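Local coordinates for C24 protein (Bizionia argentinensis JUB59, PDB 6OV6), which probably forms the receptor-binding tip of the long tail fibre of a temperate bacteriophage and binds manganese, at the interface of chains A and B. Residues are numbered along the deposited sequence; one frame, centred on the assembly and turned at random. Chains: chain A/B, C24 protein.

The interface of chains A and B. Residues chain A 42-43, 56, 63-65; chain B 28, 31-32.
A:Val56 and B:Ala31 meet at the apolar centre of this patch. Methyl CG2 of A:Val56 lies 3.6 Å from CB of B:Ala31. The site belongs to a C24-like phage fibre protein and lies between two copies of the deposited trimer. It is likely to hold the subunits together, though the coordinates alone do not prove it. Here the 3-10 helix 28-35 of chain B lies against the strands of chain A. Most partners come from strands 40-42, 55-59 and 62-67; A:Lys43 follows the first in a loop. A:Val56 turns both methyls toward the helix. Its CG1 is anti to the backbone N (chi1 173°) and reaches between B:Ala31 and B:Val28. CG1 is 4.1 Å from CG2 of B:Val28, and the two side chains cross obliquely.

One helical turn before B:Ala31, B:Val28 buries more surface in this patch than the other residues do. Its CG1 sits between the backbone N and the carbonyl carbon (chi1 81°). This places CG1 3.9 Å from CG1 of A:Val63. CG2 of B:Val28 also packs on that methyl, so both branches share one partner. The two valines run past each other in opposite directions. The other branch of A:Val63 meets B:Leu32 tip to tip, with CG2 4.1 Å from CD2 of the leucine.

Beyond B:Ala31, A:Ile42 covers the helix backbone. Its CG2 methyl touches the carbonyl O of B:Ala31 at 3.3 Å and lies 4.0 Å from CA of B:Leu32. The contact is van der Waals in kind.

Two lysines border the patch with the aliphatic parts of their chains. CD of A:Lys43 is 4.1 Å from CB of B:Ala31. Its chain is extended up to CE and bends at the last torsion, and the amine NZ points away from this methyl. At the opposite margin, CG of A:Lys65 is modelled near CG2 of B:Val28, but this lysine is poorly ordered and the contact is tentative.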
loop_
_atom_site.group_PDB
_atom_site.type_symbol
_atom_site.label_atom_id
_atom_site.label_comp_id
_atom_site.label_asym_id
_atom_site.label_seq_id
_atom_site.Cartn_x
_atom_site.Cartn_y
_atom_site.Cartn_z
ATOM N N ILE A 42 -35.897 16.955 12.121
ATOM C CA ILE A 42 -36.030 15.752 12.930
ATOM C C ILE A 42 -36.754 14.669 12.124
ATOM O O ILE A 42 -36.333 13.509 12.124
ATOM C CB ILE A 42 -36.789 16.070 14.269
ATOM C CG1 ILE A 42 -36.092 17.178 15.117
ATOM C CG2 ILE A 42 -37.090 14.779 15.087
ATOM C CD1 ILE A 42 -34.697 16.870 15.708
ATOM N N LYS A 43 -37.856 15.058 11.465
ATOM C CA LYS A 43 -38.698 14.162 10.700
ATOM C C LYS A 43 -39.360 14.930 9.548
ATOM O O LYS A 43 -39.645 16.114 9.688
ATOM C CB LYS A 43 -39.763 13.589 11.658
ATOM C CG LYS A 43 -40.568 12.417 11.103
ATOM C CD LYS A 43 -41.651 12.003 12.099
ATOM C CE LYS A 43 -42.612 11.001 11.489
ATOM N NZ LYS A 43 -41.948 9.698 11.180
ATOM N N VAL A 56 -41.085 17.896 11.400
ATOM C CA VAL A 56 -40.728 18.314 12.752
ATOM C C VAL A 56 -39.297 18.824 12.694
ATOM O O VAL A 56 -38.422 18.191 12.076
ATOM C CB VAL A 56 -40.919 17.199 13.833
ATOM C CG1 VAL A 56 -40.385 17.630 15.193
ATOM C CG2 VAL A 56 -42.388 16.794 13.951
ATOM N N VAL A 63 -38.554 21.825 20.085
ATOM C CA VAL A 63 -38.977 20.894 19.050
ATOM C C VAL A 63 -40.305 21.460 18.513
ATOM O O VAL A 63 -41.231 21.699 19.308
ATOM C CB VAL A 63 -39.143 19.446 19.592
ATOM C CG1 VAL A 63 -39.694 18.505 18.524
ATOM C CG2 VAL A 63 -37.846 18.899 20.183
ATOM N N PHE A 64 -40.399 21.670 17.191
ATOM C CA PHE A 64 -41.602 22.218 16.560
ATOM C C PHE A 64 -42.146 21.380 15.454
ATOM O O PHE A 64 -41.382 20.866 14.637
ATOM C CB PHE A 64 -41.320 23.598 15.911
ATOM C CG PHE A 64 -41.022 24.755 16.826
ATOM C CD1 PHE A 64 -42.036 25.359 17.563
ATOM C CD2 PHE A 64 -39.727 25.245 16.954
ATOM C CE1 PHE A 64 -41.761 26.433 18.404
ATOM C CE2 PHE A 64 -39.456 26.318 17.797
ATOM C CZ PHE A 64 -40.484 26.920 18.494
ATOM N N LYS A 65 -43.489 21.403 15.308
ATOM C CA LYS A 65 -44.160 20.877 14.126
ATOM C C LYS A 65 -43.783 21.884 13.009
ATOM O O LYS A 65 -43.708 23.096 13.264
ATOM C CB LYS A 65 -45.694 20.882 14.294
ATOM C CG LYS A 65 -46.219 19.782 15.212
ATOM C CD LYS A 65 -47.633 20.074 15.722
ATOM C CE LYS A 65 -48.014 19.177 16.883
ATOM N NZ LYS A 65 -49.335 19.549 17.453
ATOM N N VAL B 28 -45.369 15.852 20.383
ATOM C CA VAL B 28 -44.326 16.160 19.361
ATOM C C VAL B 28 -43.012 15.388 19.636
ATOM O O VAL B 28 -42.174 15.199 18.736
ATOM C CB VAL B 28 -44.084 17.700 19.195
ATOM C CG1 VAL B 28 -43.156 18.260 20.274
ATOM C CG2 VAL B 28 -43.570 18.037 17.803
ATOM N N ALA B 31 -41.847 12.258 17.547
ATOM C CA ALA B 31 -41.043 12.467 16.340
ATOM C C ALA B 31 -39.532 12.343 16.588
ATOM O O ALA B 31 -38.792 12.043 15.652
ATOM C CB ALA B 31 -41.375 13.820 15.722
ATOM N N LEU B 32 -39.082 12.525 17.849
ATOM C CA LEU B 32 -37.655 12.376 18.204
ATOM C C LEU B 32 -37.169 10.936 17.996
ATOM O O LEU B 32 -35.977 10.698 17.857
ATOM C CB LEU B 32 -37.379 12.842 19.639
ATOM C CG LEU B 32 -37.518 14.350 19.909
ATOM C CD1 LEU B 32 -37.516 14.602 21.404
ATOM C CD2 LEU B 32 -36.378 15.177 19.273
#